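Local coordinates for CRISPR-associated protein, Cse1 family (Acidimicrobium ferrooxidans, PDB 4H3T) that probably serves as the large subunit of a type I-E Cascade complex, which recognises invading DNA in CRISPR immunity, at residues W163-D175 / F258-E270. The protein carries 1 engineered substitution. Residues are numbered along the deposited sequence; the frame is centred on the assembly and turned at random.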
ATOM      1  N   TRP A 163     -12.956   3.627  10.903  1.00 34.96           N
ATOM      2  CA  TRP A 163     -13.382   2.497  10.107  1.00 35.73           C
ATOM      3  C   TRP A 163     -14.348   2.856   8.984  1.00 39.14           C
ATOM      4  O   TRP A 163     -14.389   2.148   7.957  1.00 37.21           O
ATOM      5  CB  TRP A 163     -13.958   1.410  10.940  1.00 36.89           C
ATOM      6  CG  TRP A 163     -12.920   0.728  11.765  1.00 39.59           C
ATOM      7  CD1 TRP A 163     -12.854   0.688  13.128  1.00 43.27           C
ATOM      8  CD2 TRP A 163     -11.853  -0.081  11.292  1.00 40.39           C
ATOM      9  NE1 TRP A 163     -11.794  -0.095  13.524  1.00 43.77           N
ATOM     10  CE2 TRP A 163     -11.100  -0.487  12.425  1.00 45.26           C
ATOM     11  CE3 TRP A 163     -11.338  -0.365  10.012  1.00 42.06           C
ATOM     12  CZ2 TRP A 163      -9.975  -1.301  12.318  1.00 44.94           C
ATOM     13  CZ3 TRP A 163     -10.219  -1.158   9.914  1.00 43.74           C
ATOM     14  CH2 TRP A 163      -9.525  -1.577  11.062  1.00 44.92           C
ATOM     15  N   LEU A 164     -15.108   3.931   9.168  1.00 36.11           N
ATOM     16  CA  LEU A 164     -16.015   4.446   8.157  1.00 36.23           C
ATOM     17  C   LEU A 164     -15.234   4.922   6.918  1.00 39.51           C
ATOM     18  O   LEU A 164     -15.576   4.562   5.813  1.00 37.44           O
ATOM     19  CB  LEU A 164     -16.831   5.580   8.767  1.00 37.32           C
ATOM     20  CG  LEU A 164     -17.749   6.376   7.907  1.00 41.39           C
ATOM     21  CD1 LEU A 164     -18.821   5.482   7.291  1.00 40.35           C
ATOM     22  CD2 LEU A 164     -18.396   7.477   8.734  1.00 44.48           C
ATOM     23  N   VAL A 165     -14.130   5.666   7.141  1.00 35.64           N
ATOM     24  CA  VAL A 165     -13.256   6.151   6.122  1.00 34.45           C
ATOM     25  C   VAL A 165     -12.607   4.974   5.429  1.00 36.28           C
ATOM     26  O   VAL A 165     -12.590   4.896   4.205  1.00 37.11           O
ATOM     27  CB  VAL A 165     -12.218   7.138   6.688  1.00 36.39           C
ATOM     28  CG1 VAL A 165     -11.213   7.537   5.578  1.00 36.52           C
ATOM     29  CG2 VAL A 165     -12.918   8.397   7.221  1.00 36.30           C
ATOM     30  N   GLU A 166     -12.199   3.987   6.194  1.00 35.83           N
ATOM     31  CA  GLU A 166     -11.576   2.814   5.619  1.00 35.85           C
ATOM     32  C   GLU A 166     -12.548   1.991   4.804  1.00 38.22           C
ATOM     33  O   GLU A 166     -12.153   1.468   3.755  1.00 35.67           O
ATOM     34  CB  GLU A 166     -10.941   1.957   6.752  1.00 37.65           C
ATOM     35  CG  GLU A 166     -10.074   0.768   6.303  1.00 40.91           C
ATOM     36  CD  GLU A 166     -10.759  -0.578   6.135  1.00 46.91           C
ATOM     37  OE1 GLU A 166     -12.007  -0.605   6.149  1.00 42.64           O
ATOM     38  OE2 GLU A 166     -10.054  -1.593   5.905  1.00 39.76           O
ATOM     39  N   ARG A 167     -13.804   1.825   5.266  1.00 36.18           N
ATOM     40  CA  ARG A 167     -14.717   0.906   4.599  1.00 36.23           C
ATOM     41  C   ARG A 167     -15.146   1.398   3.223  1.00 38.06           C
ATOM     42  O   ARG A 167     -15.406   0.583   2.361  1.00 36.40           O
ATOM     43  CB  ARG A 167     -15.931   0.618   5.491  1.00 35.38           C
ATOM     44  CG  ARG A 167     -16.793  -0.496   4.977  1.00 33.77           C
ATOM     45  CD  ARG A 167     -16.060  -1.784   4.671  1.00 38.46           C
ATOM     46  NE  ARG A 167     -16.981  -2.897   4.820  1.00 39.41           N
ATOM     47  CZ  ARG A 167     -17.202  -3.562   5.936  1.00 44.59           C
ATOM     48  NH1 ARG A 167     -18.149  -4.502   5.982  1.00 38.46           N
ATOM     49  NH2 ARG A 167     -16.518  -3.274   7.035  1.00 38.37           N
ATOM     50  N   HIS A 168     -15.262   2.699   3.020  1.00 37.09           N
ATOM     51  CA  HIS A 168     -15.599   3.213   1.695  1.00 35.77           C
ATOM     52  C   HIS A 168     -14.546   2.882   0.643  1.00 37.77           C
ATOM     53  O   HIS A 168     -14.878   2.726  -0.547  1.00 37.51           O
ATOM     54  CB  HIS A 168     -15.746   4.715   1.721  1.00 36.23           C
ATOM     55  CG  HIS A 168     -17.073   5.200   2.164  1.00 38.08           C
ATOM     56  ND1 HIS A 168     -18.171   5.081   1.363  1.00 39.64           N
ATOM     57  CD2 HIS A 168     -17.453   5.703   3.369  1.00 39.27           C
ATOM     58  CE1 HIS A 168     -19.169   5.630   2.046  1.00 39.08           C
ATOM     59  NE2 HIS A 168     -18.786   5.976   3.278  1.00 38.28           N
ATOM     60  N   ALA A 169     -13.290   2.710   1.073  1.00 35.56           N
ATOM     61  CA  ALA A 169     -12.127   2.466   0.202  1.00 34.89           C
ATOM     62  C   ALA A 169     -11.727   0.989   0.101  1.00 38.55           C
ATOM     63  O   ALA A 169     -11.136   0.612  -0.889  1.00 39.01           O
ATOM     64  CB  ALA A 169     -10.931   3.277   0.766  1.00 35.04           C
ATOM     65  N   PHE A 170     -11.903   0.189   1.174  1.00 36.32           N
ATOM     66  CA  PHE A 170     -11.364  -1.165   1.250  1.00 38.29           C
ATOM     67  C   PHE A 170     -12.442  -2.243   1.439  1.00 44.03           C
ATOM     68  O   PHE A 170     -12.102  -3.353   1.718  1.00 40.41           O
ATOM     69  CB  PHE A 170     -10.354  -1.263   2.425  1.00 39.35           C
ATOM     70  CG  PHE A 170      -8.979  -0.751   2.094  1.00 39.20           C
ATOM     71  CD1 PHE A 170      -8.074  -1.556   1.444  1.00 41.13           C
ATOM     72  CD2 PHE A 170      -8.561   0.509   2.520  1.00 42.53           C
ATOM     73  CE1 PHE A 170      -6.767  -1.115   1.172  1.00 40.10           C
ATOM     74  CE2 PHE A 170      -7.231   0.944   2.270  1.00 43.69           C
ATOM     75  CZ  PHE A 170      -6.354   0.115   1.598  1.00 42.20           C
ATOM     76  N   GLY A 171     -13.693  -1.950   1.199  1.00 41.15           N
ATOM     77  CA  GLY A 171     -14.725  -2.957   1.374  1.00 39.89           C
ATOM     78  C   GLY A 171     -14.657  -4.124   0.379  1.00 45.09           C
ATOM     79  O   GLY A 171     -13.961  -4.085  -0.636  1.00 42.31           O
ATOM     80  N   SER A 172     -15.345  -5.208   0.694  1.00 41.36           N
ATOM     81  CA  SER A 172     -15.352  -6.388  -0.168  1.00 40.28           C
ATOM     82  C   SER A 172     -16.756  -6.530  -0.810  1.00 44.97           C
ATOM     83  O   SER A 172     -17.675  -5.750  -0.495  1.00 42.74           O
ATOM     84  CB  SER A 172     -15.006  -7.621   0.667  1.00 45.05           C
ATOM     85  OG  SER A 172     -16.130  -8.019   1.441  1.00 43.49           O
ATOM     86  N   ALA A 173     -16.943  -7.598  -1.623  1.00 43.44           N
ATOM     87  CA  ALA A 173     -18.233  -7.908  -2.245  1.00 44.50           C
ATOM     88  C   ALA A 173     -19.238  -8.427  -1.234  1.00 46.09           C
ATOM     89  O   ALA A 173     -20.400  -8.590  -1.595  1.00 47.29           O
ATOM     90  CB  ALA A 173     -18.058  -8.912  -3.372  1.00 47.21           C
ATOM     91  N   SER A 174     -18.826  -8.660   0.040  1.00 41.76           N
ATOM     92  CA  SER A 174     -19.748  -9.027   1.141  1.00 44.33           C
ATOM     93  C   SER A 174     -20.680  -7.873   1.513  1.00 47.25           C
ATOM     94  O   SER A 174     -21.670  -8.126   2.179  1.00 44.33           O
ATOM     95  CB  SER A 174     -18.970  -9.421   2.409  1.00 45.81           C
ATOM     96  OG  SER A 174     -18.229 -10.599   2.146  1.00 63.66           O
ATOM     97  N   ASP A 175     -20.408  -6.630   1.098  1.00 41.63           N
ATOM     98  CA  ASP A 175     -21.224  -5.461   1.510  1.00 39.94           C
ATOM     99  C   ASP A 175     -22.448  -5.328   0.578  1.00 43.91           C
ATOM    100  O   ASP A 175     -22.637  -4.303  -0.035  1.00 43.92           O
ATOM    101  CB  ASP A 175     -20.341  -4.191   1.467  1.00 41.11           C
ATOM    102  CG  ASP A 175     -19.152  -4.212   2.383  1.00 45.99           C
ATOM    103  OD1 ASP A 175     -19.174  -4.986   3.379  1.00 45.98           O
ATOM    104  OD2 ASP A 175     -18.218  -3.411   2.159  1.00 39.49           O
ATOM    105  N   PHE A 258     -10.093  10.677  -3.764  1.00 38.74           N
ATOM    106  CA  PHE A 258      -9.599  10.454  -2.425  1.00 37.52           C
ATOM    107  C   PHE A 258     -10.704  10.384  -1.313  1.00 42.49           C
ATOM    108  O   PHE A 258     -10.392   9.946  -0.234  1.00 39.80           O
ATOM    109  CB  PHE A 258      -8.589  11.506  -2.047  1.00 37.09           C
ATOM    110  CG  PHE A 258      -7.239  11.484  -2.743  1.00 37.13           C
ATOM    111  CD1 PHE A 258      -6.952  10.552  -3.733  1.00 37.70           C
ATOM    112  CD2 PHE A 258      -6.270  12.394  -2.406  1.00 39.84           C
ATOM    113  CE1 PHE A 258      -5.702  10.573  -4.403  1.00 40.36           C
ATOM    114  CE2 PHE A 258      -5.058  12.461  -3.101  1.00 42.04           C
ATOM    115  CZ  PHE A 258      -4.728  11.463  -4.000  1.00 41.69           C
ATOM    116  N   THR A 259     -11.950  10.833  -1.578  1.00 41.38           N
ATOM    117  CA  THR A 259     -13.038  10.795  -0.625  1.00 39.21           C
ATOM    118  C   THR A 259     -14.220  10.011  -1.181  1.00 41.86           C
ATOM    119  O   THR A 259     -15.352  10.220  -0.765  1.00 37.77           O
ATOM    120  CB  THR A 259     -13.428  12.232  -0.310  1.00 37.67           C
ATOM    121  OG1 THR A 259     -13.905  12.904  -1.495  1.00 40.24           O
ATOM    122  CG2 THR A 259     -12.288  13.006   0.305  1.00 36.50           C
ATOM    123  N   TRP A 260     -13.951   9.082  -2.097  1.00 37.91           N
ATOM    124  CA  TRP A 260     -14.986   8.388  -2.842  1.00 36.17           C
ATOM    125  C   TRP A 260     -15.957   7.651  -1.948  1.00 39.22           C
ATOM    126  O   TRP A 260     -15.537   6.858  -1.108  1.00 37.95           O
ATOM    127  CB  TRP A 260     -14.323   7.377  -3.819  1.00 35.84           C
ATOM    128  CG  TRP A 260     -15.221   6.899  -4.900  1.00 37.16           C
ATOM    129  CD1 TRP A 260     -15.807   5.674  -5.004  1.00 39.40           C
ATOM    130  CD2 TRP A 260     -15.577   7.621  -6.079  1.00 38.36           C
ATOM    131  NE1 TRP A 260     -16.484   5.578  -6.193  1.00 41.66           N
ATOM    132  CE2 TRP A 260     -16.358   6.759  -6.878  1.00 43.53           C
ATOM    133  CE3 TRP A 260     -15.230   8.871  -6.591  1.00 41.63           C
ATOM    134  CZ2 TRP A 260     -16.766   7.107  -8.165  1.00 45.10           C
ATOM    135  CZ3 TRP A 260     -15.629   9.206  -7.870  1.00 43.88           C
ATOM    136  CH2 TRP A 260     -16.417   8.343  -8.628  1.00 44.38           C
ATOM    137  N   GLN A 261     -17.232   7.901  -2.139  1.00 36.40           N
ATOM    138  CA  GLN A 261     -18.289   7.174  -1.454  1.00 38.41           C
ATOM    139  C   GLN A 261     -18.527   5.879  -2.192  1.00 39.80           C
ATOM    140  O   GLN A 261     -19.566   5.674  -2.852  1.00 38.43           O
ATOM    141  CB  GLN A 261     -19.546   8.052  -1.332  1.00 40.43           C
ATOM    142  CG  GLN A 261     -19.272   9.394  -0.661  1.00 38.66           C
ATOM    143  CD  GLN A 261     -18.869   9.241   0.777  1.00 40.52           C
ATOM    144  OE1 GLN A 261     -19.693   9.026   1.647  1.00 38.75           O
ATOM    145  NE2 GLN A 261     -17.593   9.283   1.036  1.00 37.30           N
ATOM    146  N   GLY A 262     -17.641   4.919  -1.911  1.00 37.14           N
ATOM    147  CA  GLY A 262     -17.713   3.578  -2.484  1.00 36.33           C
ATOM    148  C   GLY A 262     -18.762   2.696  -1.847  1.00 40.37           C
ATOM    149  O   GLY A 262     -19.092   1.639  -2.383  1.00 37.89           O
ATOM    150  N   ARG A 263     -19.261   3.104  -0.680  1.00 36.83           N
ATOM    151  CA  ARG A 263     -20.325   2.420   0.044  1.00 37.16           C
ATOM    152  C   ARG A 263     -21.427   3.444   0.421  1.00 40.17           C
ATOM    153  O   ARG A 263     -21.334   4.631   0.085  1.00 36.78           O
ATOM    154  CB  ARG A 263     -19.746   1.705   1.303  1.00 36.87           C
ATOM    155  CG  ARG A 263     -18.703   0.584   0.970  1.00 34.13           C
ATOM    156  CD  ARG A 263     -19.405  -0.583   0.412  1.00 40.82           C
ATOM    157  NE  ARG A 263     -18.524  -1.714   0.060  1.00 39.61           N
ATOM    158  CZ  ARG A 263     -17.939  -1.922  -1.120  1.00 42.73           C
ATOM    159  NH1 ARG A 263     -18.035  -1.024  -2.089  1.00 38.37           N
ATOM    160  NH2 ARG A 263     -17.248  -3.025  -1.333  1.00 39.53           N
ATOM    161  N   ARG A 264     -22.520   2.915   0.927  1.00 38.41           N
ATOM    162  CA  ARG A 264     -23.621   3.631   1.528  1.00 38.79           C
ATOM    163  C   ARG A 264     -23.723   3.089   2.955  1.00 41.12           C
ATOM    164  O   ARG A 264     -24.038   1.898   3.180  1.00 40.51           O
ATOM    165  CB  ARG A 264     -24.924   3.486   0.753  1.00 39.70           C
ATOM    166  CG  ARG A 264     -24.880   4.130  -0.623  1.00 40.35           C
ATOM    167  CD  ARG A 264     -24.603   5.634  -0.616  1.00 43.69           C
ATOM    168  NE  ARG A 264     -24.668   6.151  -1.979  1.00 41.60           N
ATOM    169  CZ  ARG A 264     -23.664   6.278  -2.819  1.00 45.89           C
ATOM    170  NH1 ARG A 264     -22.423   6.068  -2.415  1.00 43.21           N
ATOM    171  NH2 ARG A 264     -23.879   6.727  -4.057  1.00 46.11           N
ATOM    172  N   ILE A 265     -23.396   3.942   3.904  1.00 37.28           N
ATOM    173  CA  ILE A 265     -23.271   3.528   5.303  1.00 38.52           C
ATOM    174  C   ILE A 265     -24.039   4.446   6.221  1.00 40.78           C
ATOM    175  O   ILE A 265     -24.081   5.649   6.020  1.00 39.27           O
ATOM    176  CB  ILE A 265     -21.761   3.483   5.700  1.00 39.10           C
ATOM    177  CG1 ILE A 265     -20.946   2.531   4.751  1.00 41.18           C
ATOM    178  CG2 ILE A 265     -21.593   3.098   7.157  1.00 36.69           C
ATOM    179  CD1 ILE A 265     -19.475   2.463   5.041  1.00 38.46           C
ATOM    180  N   ARG A 266     -24.583   3.874   7.264  1.00 37.87           N
ATOM    181  CA  ARG A 266     -25.224   4.639   8.321  1.00 38.82           C
ATOM    182  C   ARG A 266     -24.827   4.050   9.649  1.00 39.38           C
ATOM    183  O   ARG A 266     -25.000   2.818   9.852  1.00 37.24           O
ATOM    184  CB  ARG A 266     -26.758   4.640   8.163  1.00 41.94           C
ATOM    185  CG  ARG A 266     -27.481   5.408   9.274  1.00 43.41           C
ATOM    186  CD  ARG A 266     -28.952   5.520   8.954  1.00 47.02           C
ATOM    187  NE  ARG A 266     -29.657   6.162  10.056  1.00 48.90           N
ATOM    188  CZ  ARG A 266     -30.977   6.267  10.163  1.00 61.45           C
ATOM    189  NH1 ARG A 266     -31.769   5.724   9.249  1.00 48.11           N
ATOM    190  NH2 ARG A 266     -31.517   6.887  11.211  1.00 56.67           N
ATOM    191  N   LEU A 267     -24.273   4.909  10.541  1.00 37.76           N
ATOM    192  CA  LEU A 267     -23.949   4.524  11.943  1.00 38.71           C
ATOM    193  C   LEU A 267     -25.187   4.773  12.785  1.00 41.74           C
ATOM    194  O   LEU A 267     -25.919   5.717  12.518  1.00 41.98           O
ATOM    195  CB  LEU A 267     -22.800   5.341  12.522  1.00 37.91           C
ATOM    196  CG  LEU A 267     -21.496   5.356  11.759  1.00 39.66           C
ATOM    197  CD1 LEU A 267     -20.504   6.334  12.393  1.00 40.96           C
ATOM    198  CD2 LEU A 267     -20.854   3.987  11.644  1.00 40.51           C
ATOM    199  N   PHE A 268     -25.464   3.930  13.749  1.00 40.86           N
ATOM    200  CA  PHE A 268     -26.610   4.130  14.660  1.00 41.07           C
ATOM    201  C   PHE A 268     -26.058   4.414  16.070  1.00 44.43           C
ATOM    202  O   PHE A 268     -25.878   3.479  16.826  1.00 42.19           O
ATOM    203  CB  PHE A 268     -27.497   2.907  14.664  1.00 43.65           C
ATOM    204  CG  PHE A 268     -28.193   2.714  13.334  1.00 44.79           C
ATOM    205  CD1 PHE A 268     -29.396   3.376  13.051  1.00 49.37           C
ATOM    206  CD2 PHE A 268     -27.607   1.951  12.329  1.00 45.47           C
ATOM    207  CE1 PHE A 268     -30.072   3.149  11.844  1.00 49.51           C
ATOM    208  CE2 PHE A 268     -28.248   1.777  11.099  1.00 47.07           C
ATOM    209  CZ  PHE A 268     -29.460   2.410  10.848  1.00 46.70           C
ATOM    210  N   PRO A 269     -25.752   5.671  16.416  1.00 42.66           N
ATOM    211  CA  PRO A 269     -25.169   5.936  17.756  1.00 43.56           C
ATOM    212  C   PRO A 269     -26.208   5.805  18.891  1.00 46.10           C
ATOM    213  O   PRO A 269     -27.400   5.933  18.663  1.00 42.17           O
ATOM    214  CB  PRO A 269     -24.680   7.380  17.645  1.00 45.28           C
ATOM    215  CG  PRO A 269     -25.688   8.025  16.660  1.00 48.21           C
ATOM    216  CD  PRO A 269     -25.853   6.917  15.619  1.00 43.56           C
ATOM    217  N   GLU A 270     -25.726   5.552  20.103  1.00 43.61           N
ATOM    218  CA  GLU A 270     -26.573   5.426  21.290  1.00 43.10           C
ATOM    219  C   GLU A 270     -25.878   6.044  22.448  1.00 45.55           C
ATOM    220  O   GLU A 270     -24.656   5.859  22.609  1.00 42.01           O
ATOM    221  CB  GLU A 270     -26.899   3.953  21.576  1.00 43.47           C
ATOM    222  CG  GLU A 270     -27.689   3.681  22.835  1.00 53.77           C
ATOM    223  CD  GLU A 270     -27.813   2.233  23.279  1.00 70.63           C
ATOM    224  OE1 GLU A 270     -27.074   1.390  22.738  1.00 54.79           O
ATOM    225  OE2 GLU A 270     -28.620   1.946  24.196  1.00 77.34           O
TER
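Arg263 meets Asp175 with its guanidinium edge: NE points almost straight at OD2 (2.7 Å, 171°) and takes the anti lone pair, the carboxylate plane standing nearly perpendicular to the guanidinium. From the syn side Arg167 grips the same carboxylate side-on, Arg167 NE bonding to Asp175 OD2 and NH1 to Asp175 OD1, the latter at 2.8 Å, so that OD2 is shared by two arginines whose like charges the aspartate probably offsets. In Arg263, chi1 (-63°) brings CG alongside Arg167 O, and the bend at chi2 turns the rest of the chain toward Asp175 and the loop beyond the helix; there NH2 bonds to Ser172 O at 2.9 Å, from above the carbonyl plane, and also to Ala193 O, while NH1 turns back to Gly262 O. With an alanine here, Asp175 OD2 would probably lose one of its two cationic partners and Ser172 O the NH2 bond, leaving the loop less firmly tied to the strand. The contact sets the C-terminal half of helix 157-170 against the start of strand 263-272, which pairs antiparallel with strand 275-289 in the mixed sheet of this Cse1 family protein; the local axes run roughly antiparallel, 8.6 Å apart at their closest. His168 lies between Gln261 and Ile265: the Gln261 amide covers one face, its plane 33° from the ring, and Ile265 CD1 makes a CH-pi contact with the other, 4.2 Å from the centroid. His168 ND1 accepts from Arg263 N (3.0 Å), tilted from the ring plane, while NE2 is bonded to Phe112 O, fixing the ring at both nitrogens. One turn earlier, Leu164 CD1 packs alongside Ile265 CG2 at 3.7 Å.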